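Cell division control protein 4 (Saccharomyces cerevisiae, PDB 3V7D) recognises phosphorylated targets such as the CDK inhibitor SIC1 and directs their ubiquitination as the substrate-binding subunit of an SCF E3 ligase. Local coordinates at residues K103-P108 and K444-A449; I334-L339 and E343-L348; L365-A370 and R375-N380. The protein carries 1 engineered substitution. All coordinates share one frame; numbering follows the deposited sequence.

In the fold
Interaction 1 joins the helix 87-106 to the strand 445-452; its segments are 336 residues apart at their closest ends, so both beta hairpins, interaction 2 and then interaction 3, come between them along the chain. The hairpins lie in successive blades of the WD40 propeller, 334-339/343-348 in the sheet 313-348 and 365-370/375-380 in the sheet 355-389. Their centres are 14 Å apart and they touch by packing, Ile-334 CD1 lying 3.3 Å from Ser-367 OG. From interaction 1 their centres are 33 Å and 21 Å away, respectively. Interaction 1 thus ties helix to propeller, interaction 2 forms the outer edge of one blade, and interaction 3 pairs the middle strands of the next, in the substrate-recognition domain.

Interaction 1. Residues K103-P108 and K444-A449; sequences KNWYNP and KTLVAA
The indole of Trp-105 has Lys-444 CA at its edge, near the ring plane and 4.4 Å from NE1, while Leu-446 approaches its six-membered ring obliquely. Two further aromatic groups pack on the indole: Phe-463 stacks with it, and Phe-441 meets it with the planes at about 45°. Leu-446 touches with two of its atoms, since CB lies 3.8 Å from Trp-105 CH2 and the CD2 methyl lies equally near that carbon. That methyl comes within range because CG of Leu-446 is anti to the backbone N (chi1 161°), which brings the branch to the far end of the six-membered ring. Across these two segments the contact is apolar; the ring nitrogen has its partner just outside, in a hydrogen bond from NE1 to Gly-443 O that, with the two phenylalanines, probably limits rotation of the indole. Replacing Trp-105 by an alanine would probably open a gap beside Leu-446 and Phe-463 and deprive Gly-443 O of its indole donor. The tryptophan stands near the end of the helix 87-106, and the strand it meets belongs to the blade that the strand 113-118 completes, the ring closure characteristic of WD40 propellers.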
loop_
_atom_site.group_PDB
_atom_site.type_symbol
_atom_site.label_atom_id
_atom_site.label_comp_id
_atom_site.label_asym_id
_atom_site.label_seq_id
_atom_site.Cartn_x
_atom_site.Cartn_y
_atom_site.Cartn_z
ATOM N N LYS B 103 2.924 -10.193 -10.514
ATOM C CA LYS B 103 2.640 -10.796 -11.814
ATOM C C LYS B 103 1.978 -12.159 -11.664
ATOM O O LYS B 103 1.091 -12.508 -12.441
ATOM C CB LYS B 103 3.906 -10.900 -12.665
ATOM C CG LYS B 103 4.158 -9.673 -13.531
ATOM C CD LYS B 103 5.483 -9.767 -14.270
ATOM C CE LYS B 103 5.510 -8.832 -15.473
ATOM N NZ LYS B 103 5.098 -7.445 -15.121
ATOM N N ASN B 104 2.404 -12.924 -10.661
ATOM C CA ASN B 104 1.769 -14.204 -10.370
ATOM C C ASN B 104 0.310 -14.033 -9.937
ATOM O O ASN B 104 -0.569 -14.703 -10.464
ATOM C CB ASN B 104 2.561 -14.982 -9.315
ATOM C CG ASN B 104 3.924 -15.415 -9.817
ATOM O OD1 ASN B 104 4.149 -15.525 -11.025
ATOM N ND2 ASN B 104 4.838 -15.671 -8.894
ATOM N N TRP B 105 0.066 -13.123 -8.993
ATOM C CA TRP B 105 -1.289 -12.777 -8.571
ATOM C C TRP B 105 -2.176 -12.377 -9.754
ATOM O O TRP B 105 -3.363 -12.695 -9.782
ATOM C CB TRP B 105 -1.261 -11.605 -7.579
ATOM C CG TRP B 105 -1.027 -11.965 -6.144
ATOM C CD1 TRP B 105 0.178 -12.069 -5.509
ATOM C CD2 TRP B 105 -2.028 -12.233 -5.151
ATOM N NE1 TRP B 105 -0.012 -12.395 -4.184
ATOM C CE2 TRP B 105 -1.357 -12.504 -3.941
ATOM C CE3 TRP B 105 -3.428 -12.279 -5.171
ATOM C CZ2 TRP B 105 -2.037 -12.816 -2.763
ATOM C CZ3 TRP B 105 -4.102 -12.591 -4.000
ATOM C CH2 TRP B 105 -3.405 -12.852 -2.813
ATOM N N TYR B 106 -1.593 -11.666 -10.717
ATOM C CA TYR B 106 -2.336 -11.136 -11.859
ATOM C C TYR B 106 -2.460 -12.128 -13.017
ATOM O O TYR B 106 -3.300 -11.955 -13.898
ATOM C CB TYR B 106 -1.669 -9.858 -12.381
ATOM C CG TYR B 106 -2.015 -8.588 -11.626
ATOM C CD1 TYR B 106 -2.948 -8.591 -10.598
ATOM C CD2 TYR B 106 -1.414 -7.378 -11.960
ATOM C CE1 TYR B 106 -3.268 -7.429 -9.920
ATOM C CE2 TYR B 106 -1.725 -6.211 -11.286
ATOM C CZ TYR B 106 -2.654 -6.243 -10.269
ATOM O OH TYR B 106 -2.969 -5.085 -9.597
ATOM N N ASN B 107 -1.615 -13.153 -13.032
ATOM C CA ASN B 107 -1.642 -14.130 -14.119
ATOM C C ASN B 107 -2.763 -15.160 -13.950
ATOM O O ASN B 107 -2.686 -16.027 -13.080
ATOM C CB ASN B 107 -0.296 -14.840 -14.222
ATOM C CG ASN B 107 -0.173 -15.687 -15.478
ATOM O OD1 ASN B 107 -1.145 -15.897 -16.206
ATOM N ND2 ASN B 107 1.032 -16.186 -15.733
ATOM N N PRO B 108 -3.795 -15.087 -14.808
ATOM C CA PRO B 108 -4.947 -15.996 -14.701
ATOM C C PRO B 108 -4.561 -17.452 -14.956
ATOM O O PRO B 108 -5.347 -18.356 -14.670
ATOM C CB PRO B 108 -5.891 -15.499 -15.802
ATOM C CG PRO B 108 -4.994 -14.865 -16.806
ATOM C CD PRO B 108 -3.854 -14.255 -16.023
ATOM N N LYS B 444 3.378 -12.567 -0.880
ATOM C CA LYS B 444 3.260 -13.838 -1.583
ATOM C C LYS B 444 2.280 -14.798 -0.914
ATOM O O LYS B 444 1.984 -15.865 -1.454
ATOM C CB LYS B 444 4.630 -14.510 -1.663
ATOM C CG LYS B 444 5.287 -14.696 -0.300
ATOM C CD LYS B 444 6.642 -15.380 -0.400
ATOM C CE LYS B 444 6.508 -16.886 -0.238
ATOM N NZ LYS B 444 7.724 -17.592 -0.707
ATOM N N THR B 445 1.788 -14.424 0.262
ATOM C CA THR B 445 1.006 -15.347 1.073
ATOM C C THR B 445 -0.428 -14.883 1.270
ATOM O O THR B 445 -0.679 -13.757 1.705
ATOM C CB THR B 445 1.650 -15.568 2.454
ATOM O OG1 THR B 445 3.014 -15.976 2.287
ATOM C CG2 THR B 445 0.890 -16.636 3.234
ATOM N N LEU B 446 -1.362 -15.771 0.947
ATOM C CA LEU B 446 -2.783 -15.528 1.148
ATOM C C LEU B 446 -3.329 -16.610 2.081
ATOM O O LEU B 446 -3.122 -17.803 1.846
ATOM C CB LEU B 446 -3.502 -15.547 -0.206
ATOM C CG LEU B 446 -5.020 -15.744 -0.302
ATOM C CD1 LEU B 446 -5.767 -14.624 0.370
ATOM C CD2 LEU B 446 -5.451 -15.849 -1.763
ATOM N N VAL B 447 -3.995 -16.204 3.158
ATOM C CA VAL B 447 -4.572 -17.179 4.082
ATOM C C VAL B 447 -6.080 -17.017 4.227
ATOM O O VAL B 447 -6.603 -15.901 4.197
ATOM C CB VAL B 447 -3.902 -17.151 5.480
ATOM C CG1 VAL B 447 -2.406 -17.410 5.361
ATOM C CG2 VAL B 447 -4.172 -15.830 6.200
ATOM N N ALA B 448 -6.776 -18.138 4.386
ATOM C CA ALA B 448 -8.224 -18.112 4.571
ATOM C C ALA B 448 -8.719 -19.197 5.519
ATOM O O ALA B 448 -8.366 -20.372 5.386
ATOM C CB ALA B 448 -8.944 -18.206 3.229
ATOM N N ALA B 449 -9.534 -18.781 6.482
ATOM C CA ALA B 449 -10.237 -19.700 7.364
ATOM C C ALA B 449 -11.555 -20.052 6.693
ATOM O O ALA B 449 -12.378 -19.173 6.424
ATOM C CB ALA B 449 -10.486 -19.049 8.706
#

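Interaction 2. Residues I334-L339 and E343-L348; sequences IRIWDL and ELMYTL. Engineered in segment 343-348: Leu-344 (natural residue Cys).
Ile-336 O is gripped by two backbone donors, Met-345 N at 2.7 Å and Tyr-346 N at 3.2 Å, both tilted out of its carbonyl plane. With two consecutive residues facing one across the hairpin, this is a classic beta bulge, and the register slips by one between Ile-336 and Trp-337. The return bond, from Ile-336 N to Tyr-346 O, is 2.8 Å long and nearly straight at 172°. Beyond the bulge Asp-338 N donates to Glu-343 O; before it, Ile-334 and Leu-348 form a hydrogen-bonded pair with bonds both ways.

The bulge also places Met-345 differently from its neighbours. With CG beside the backbone N (chi1 -63°), that carbon of Met-345 lies 3.6 Å from Asp-338 CB, and the extended second torsion sets SD 3.9 Å from Ile-336 CG2. Tyr-346 touches Ile-336 through CB, 4.0 Å from CG1. On the face bearing Arg-335 and Trp-337, Arg-335 extends across the engineered Leu-344 at about a right angle, and the CD2 methyl of that leucine sits over one guanidinium face, 3.7 Å from Arg-335 NH1. Thr-347 OG1 lies over that same face, and its side chain runs alongside the arginine in the same direction. Trp-337 reaches the backbone of Leu-344 with CE3, while its NE1 is hydrogen-bonded to Ser-327 OG.

The strand 343-348 is the outermost of its four-stranded blade, and the strand 334-338 lies between it and the strand 324-329. Ile-334 and Ile-336 both pack on Ile-326 and also reach the strand 364-369 of the following blade.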
loop_
_atom_site.group_PDB
_atom_site.type_symbol
_atom_site.label_atom_id
_atom_site.label_comp_id
_atom_site.label_asym_id
_atom_site.label_seq_id
_atom_site.Cartn_x
_atom_site.Cartn_y
_atom_site.Cartn_z
ATOM N N ILE B 334 -22.704 4.629 4.386
ATOM C CA ILE B 334 -21.372 4.820 4.936
ATOM C C ILE B 334 -21.179 6.308 5.174
ATOM O O ILE B 334 -21.458 7.120 4.292
ATOM C CB ILE B 334 -20.291 4.351 3.961
ATOM C CG1 ILE B 334 -20.460 2.863 3.653
ATOM C CG2 ILE B 334 -18.912 4.626 4.529
ATOM C CD1 ILE B 334 -19.777 2.432 2.373
ATOM N N ARG B 335 -20.709 6.674 6.361
ATOM C CA ARG B 335 -20.490 8.085 6.660
ATOM C C ARG B 335 -19.025 8.418 6.886
ATOM O O ARG B 335 -18.286 7.651 7.497
ATOM C CB ARG B 335 -21.333 8.536 7.858
ATOM C CG ARG B 335 -22.811 8.662 7.537
ATOM C CD ARG B 335 -23.594 9.234 8.696
ATOM N NE ARG B 335 -24.907 9.699 8.261
ATOM C CZ ARG B 335 -25.509 10.783 8.741
ATOM N NH1 ARG B 335 -24.914 11.515 9.673
ATOM N NH2 ARG B 335 -26.703 11.136 8.289
ATOM N N ILE B 336 -18.620 9.577 6.381
ATOM C CA ILE B 336 -17.273 10.084 6.575
ATOM C C ILE B 336 -17.357 11.279 7.511
ATOM O O ILE B 336 -18.119 12.211 7.267
ATOM C CB ILE B 336 -16.657 10.538 5.240
ATOM C CG1 ILE B 336 -16.785 9.430 4.187
ATOM C CG2 ILE B 336 -15.205 10.958 5.437
ATOM C CD1 ILE B 336 -16.030 8.164 4.528
ATOM N N TRP B 337 -16.577 11.249 8.586
ATOM C CA TRP B 337 -16.630 12.301 9.593
ATOM C C TRP B 337 -15.291 13.025 9.707
ATOM O O TRP B 337 -14.234 12.406 9.602
ATOM C CB TRP B 337 -16.996 11.713 10.960
ATOM C CG TRP B 337 -18.188 10.801 10.969
ATOM C CD1 TRP B 337 -18.218 9.485 10.602
ATOM C CD2 TRP B 337 -19.515 11.125 11.404
ATOM N NE1 TRP B 337 -19.485 8.976 10.766
ATOM C CE2 TRP B 337 -20.297 9.960 11.258
ATOM C CE3 TRP B 337 -20.116 12.287 11.894
ATOM C CZ2 TRP B 337 -21.654 9.927 11.587
ATOM C CZ3 TRP B 337 -21.464 12.252 12.221
ATOM C CH2 TRP B 337 -22.217 11.080 12.066
ATOM N N ASP B 338 -15.342 14.334 9.939
ATOM C CA ASP B 338 -14.139 15.131 10.157
ATOM C C ASP B 338 -13.805 15.130 11.643
ATOM O O ASP B 338 -14.528 15.720 12.443
ATOM C CB ASP B 338 -14.368 16.569 9.674
ATOM C CG ASP B 338 -13.090 17.400 9.647
ATOM O OD1 ASP B 338 -12.138 17.087 10.393
ATOM O OD2 ASP B 338 -13.042 18.379 8.872
ATOM N N LEU B 339 -12.704 14.482 12.016
ATOM C CA LEU B 339 -12.351 14.372 13.430
ATOM C C LEU B 339 -11.587 15.583 13.962
ATOM O O LEU B 339 -11.019 15.537 15.056
ATOM C CB LEU B 339 -11.570 13.089 13.711
ATOM C CG LEU B 339 -12.338 11.773 13.550
ATOM C CD1 LEU B 339 -11.771 10.704 14.484
ATOM C CD2 LEU B 339 -13.833 11.966 13.779
ATOM N N GLU B 343 -17.579 16.893 12.687
ATOM C CA GLU B 343 -18.620 17.158 11.701
ATOM C C GLU B 343 -18.736 16.062 10.647
ATOM O O GLU B 343 -17.740 15.446 10.262
ATOM C CB GLU B 343 -18.355 18.495 11.008
ATOM C CG GLU B 343 -18.680 19.705 11.858
ATOM C CD GLU B 343 -20.169 19.951 11.956
ATOM O OE1 GLU B 343 -20.875 19.701 10.956
ATOM O OE2 GLU B 343 -20.633 20.386 13.032
ATOM N N LEU B 344 -19.961 15.831 10.187
ATOM C CA LEU B 344 -20.209 14.965 9.043
ATOM C C LEU B 344 -19.590 15.590 7.798
ATOM O O LEU B 344 -19.732 16.790 7.562
ATOM C CB LEU B 344 -21.716 14.772 8.836
ATOM C CG LEU B 344 -22.168 13.989 7.595
ATOM C CD1 LEU B 344 -21.750 12.523 7.686
ATOM C CD2 LEU B 344 -23.679 14.109 7.390
ATOM N N MET B 345 -18.892 14.779 7.011
ATOM C CA MET B 345 -18.340 15.248 5.746
ATOM C C MET B 345 -19.172 14.720 4.589
ATOM O O MET B 345 -19.731 15.495 3.813
ATOM C CB MET B 345 -16.892 14.793 5.582
ATOM C CG MET B 345 -15.942 15.342 6.625
ATOM S SD MET B 345 -14.290 14.639 6.448
ATOM C CE MET B 345 -13.903 15.131 4.769
ATOM N N TYR B 346 -19.260 13.396 4.484
ATOM C CA TYR B 346 -19.962 12.760 3.375
ATOM C C TYR B 346 -20.828 11.580 3.809
ATOM O O TYR B 346 -20.519 10.884 4.780
ATOM C CB TYR B 346 -18.958 12.268 2.330
ATOM C CG TYR B 346 -17.981 13.318 1.856
ATOM C CD1 TYR B 346 -18.419 14.443 1.173
ATOM C CD2 TYR B 346 -16.617 13.177 2.082
ATOM C CE1 TYR B 346 -17.525 15.404 0.731
ATOM C CE2 TYR B 346 -15.716 14.132 1.644
ATOM C CZ TYR B 346 -16.175 15.243 0.967
ATOM O OH TYR B 346 -15.282 16.194 0.530
ATOM N N THR B 347 -21.918 11.365 3.079
ATOM C CA THR B 347 -22.672 10.128 3.182
ATOM C C THR B 347 -22.557 9.397 1.852
ATOM O O THR B 347 -22.897 9.942 0.797
ATOM C CB THR B 347 -24.158 10.362 3.514
ATOM O OG1 THR B 347 -24.271 11.153 4.703
ATOM C CG2 THR B 347 -24.862 9.029 3.734
ATOM N N LEU B 348 -22.057 8.169 1.904
ATOM C CA LEU B 348 -21.877 7.363 0.707
ATOM C C LEU B 348 -23.010 6.354 0.622
ATOM O O LEU B 348 -23.268 5.617 1.574
ATOM C CB LEU B 348 -20.537 6.628 0.759
ATOM C CG LEU B 348 -19.312 7.449 1.169
ATOM C CD1 LEU B 348 -18.054 6.587 1.154
ATOM C CD2 LEU B 348 -19.152 8.650 0.255
#

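Interaction 3. Residues L365-A370 and R375-N380; sequences LVSAAA and RGWDAN
The strands containing Leu-365 and Trp-377 run antiparallel at 158°, with axes 4.7 Å apart, and Leu-365/Trp-377 and Ser-367/Arg-375 form hydrogen-bonded pairs on either side of the non-hydrogen-bonded pair Val-366/Gly-376. Each hydrogen-bonded pair has bonds in both directions; Trp-377 N to Leu-365 O, for one, is 2.7 Å long.

Among the side chains, Ser-367 OG receives the indole N-H of Trp-377: NE1 to OG is 3.1 Å, with an angle of 173° at the hydrogen. The hydroxyl sits almost exactly in the ring plane, so the bond comes in at the ring edge. It reaches this place because OG stands between the backbone N and the carbonyl carbon of its own residue (chi1 60°). On the same edge Trp-377 CD1 passes 3.3 Å from Leu-365 O, the carbonyl that also accepts the tryptophan backbone N-H.

Ser-367 OG is hydrogen-bonded to NE2 of His-351 as well, giving the tryptophan-serine-histidine chain characteristic of a WD repeat, here the sixth. This chain ties the strands 364-369 and 373-378 to the loop before the strand 355-360 and fixes the indole edge-on to the strand 364-369. Two polar groups that are buried inside the blade, the indole N-H and the serine hydroxyl, are thereby satisfied.

Arg-375 meets Ser-367 only near its root, where CB is 3.6 Å from OG; a bend at chi2 turns the rest of the chain away, and NE makes a weak hydrogen bond to Gly-350 O. Val-366 CG1 lies 3.5 Å from Arg-375 O. At the end of the strand, Asp-378 OD2 accepts the backbone N-H of Asn-380 in an Asx turn, from above the carboxylate plane. At the other end of the hairpin, Ala-370 packs on a polar side chain of the bound peptide.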
loop_
_atom_site.group_PDB
_atom_site.type_symbol
_atom_site.label_atom_id
_atom_site.label_comp_id
_atom_site.label_asym_id
_atom_site.label_seq_id
_atom_site.Cartn_x
_atom_site.Cartn_y
_atom_site.Cartn_z
ATOM N N LEU B 365 -10.796 3.287 -0.026
ATOM C CA LEU B 365 -11.696 2.845 1.036
ATOM C C LEU B 365 -12.557 1.769 0.406
ATOM O O LEU B 365 -13.124 1.977 -0.668
ATOM C CB LEU B 365 -12.580 3.986 1.545
ATOM C CG LEU B 365 -13.696 3.572 2.517
ATOM C CD1 LEU B 365 -13.129 3.034 3.830
ATOM C CD2 LEU B 365 -14.665 4.723 2.786
ATOM N N VAL B 366 -12.640 0.608 1.044
ATOM C CA VAL B 366 -13.424 -0.490 0.480
ATOM C C VAL B 366 -14.507 -0.953 1.446
ATOM O O VAL B 366 -14.259 -1.121 2.639
ATOM C CB VAL B 366 -12.536 -1.685 0.079
ATOM C CG1 VAL B 366 -13.345 -2.706 -0.721
ATOM C CG2 VAL B 366 -11.340 -1.209 -0.730
ATOM N N SER B 367 -15.709 -1.160 0.918
ATOM C CA SER B 367 -16.847 -1.559 1.736
ATOM C C SER B 367 -17.584 -2.741 1.117
ATOM O O SER B 367 -17.656 -2.880 -0.111
ATOM C CB SER B 367 -17.810 -0.388 1.907
ATOM O OG SER B 367 -18.284 0.049 0.640
ATOM N N ALA B 368 -18.133 -3.587 1.980
ATOM C CA ALA B 368 -18.809 -4.803 1.543
ATOM C C ALA B 368 -20.099 -4.981 2.333
ATOM O O ALA B 368 -20.140 -4.707 3.533
ATOM C CB ALA B 368 -17.894 -6.007 1.719
ATOM N N ALA B 369 -21.146 -5.444 1.660
ATOM C CA ALA B 369 -22.481 -5.466 2.251
ATOM C C ALA B 369 -23.119 -6.850 2.217
ATOM O O ALA B 369 -22.620 -7.753 1.547
ATOM C CB ALA B 369 -23.380 -4.444 1.553
ATOM N N ALA B 370 -24.232 -7.000 2.932
ATOM C CA ALA B 370 -24.897 -8.295 3.093
ATOM C C ALA B 370 -25.676 -8.746 1.859
ATOM O O ALA B 370 -26.283 -9.818 1.861
ATOM C CB ALA B 370 -25.818 -8.271 4.319
ATOM N N ARG B 375 -17.823 -2.273 -2.768
ATOM C CA ARG B 375 -17.578 -0.976 -3.391
ATOM C C ARG B 375 -16.199 -0.422 -3.056
ATOM O O ARG B 375 -15.757 -0.471 -1.907
ATOM C CB ARG B 375 -18.638 0.040 -2.957
ATOM C CG ARG B 375 -20.046 -0.291 -3.388
ATOM C CD ARG B 375 -20.320 0.171 -4.806
ATOM N NE ARG B 375 -21.679 -0.170 -5.209
ATOM C CZ ARG B 375 -22.244 0.223 -6.343
ATOM N NH1 ARG B 375 -21.568 0.983 -7.195
ATOM N NH2 ARG B 375 -23.488 -0.140 -6.623
ATOM N N GLY B 376 -15.531 0.121 -4.069
ATOM C CA GLY B 376 -14.269 0.804 -3.869
ATOM C C GLY B 376 -14.410 2.306 -4.034
ATOM O O GLY B 376 -14.904 2.792 -5.054
ATOM N N TRP B 377 -13.980 3.046 -3.020
ATOM C CA TRP B 377 -14.023 4.498 -3.064
ATOM C C TRP B 377 -12.614 5.045 -2.915
ATOM O O TRP B 377 -11.787 4.468 -2.208
ATOM C CB TRP B 377 -14.885 5.047 -1.933
ATOM C CG TRP B 377 -16.121 4.253 -1.638
ATOM C CD1 TRP B 377 -16.204 3.116 -0.886
ATOM C CD2 TRP B 377 -17.458 4.554 -2.057
ATOM N NE1 TRP B 377 -17.506 2.686 -0.820
ATOM C CE2 TRP B 377 -18.296 3.553 -1.527
ATOM C CE3 TRP B 377 -18.026 5.573 -2.824
ATOM C CZ2 TRP B 377 -19.671 3.536 -1.750
ATOM C CZ3 TRP B 377 -19.393 5.558 -3.038
ATOM C CH2 TRP B 377 -20.199 4.545 -2.508
ATOM N N ASP B 378 -12.343 6.160 -3.581
ATOM C CA ASP B 378 -11.053 6.816 -3.449
ATOM C C ASP B 378 -10.835 7.175 -1.985
ATOM O O ASP B 378 -11.719 7.732 -1.341
ATOM C CB ASP B 378 -11.006 8.070 -4.319
ATOM C CG ASP B 378 -9.647 8.719 -4.318
ATOM O OD1 ASP B 378 -8.820 8.345 -5.175
ATOM O OD2 ASP B 378 -9.400 9.585 -3.452
ATOM N N ALA B 379 -9.665 6.845 -1.453
ATOM C CA ALA B 379 -9.426 7.018 -0.021
ATOM C C ALA B 379 -9.396 8.483 0.403
ATOM O O ALA B 379 -9.466 8.785 1.589
ATOM C CB ALA B 379 -8.140 6.316 0.402
ATOM N N ASN B 380 -9.287 9.390 -0.561
ATOM C CA ASN B 380 -9.186 10.807 -0.230
ATOM C C ASN B 380 -10.453 11.610 -0.524
ATOM O O ASN B 380 -10.904 12.376 0.329
ATOM C CB ASN B 380 -7.973 11.448 -0.906
ATOM C CG ASN B 380 -7.671 12.834 -0.362
ATOM O OD1 ASN B 380 -7.899 13.116 0.815
ATOM N ND2 ASN B 380 -7.163 13.710 -1.221
#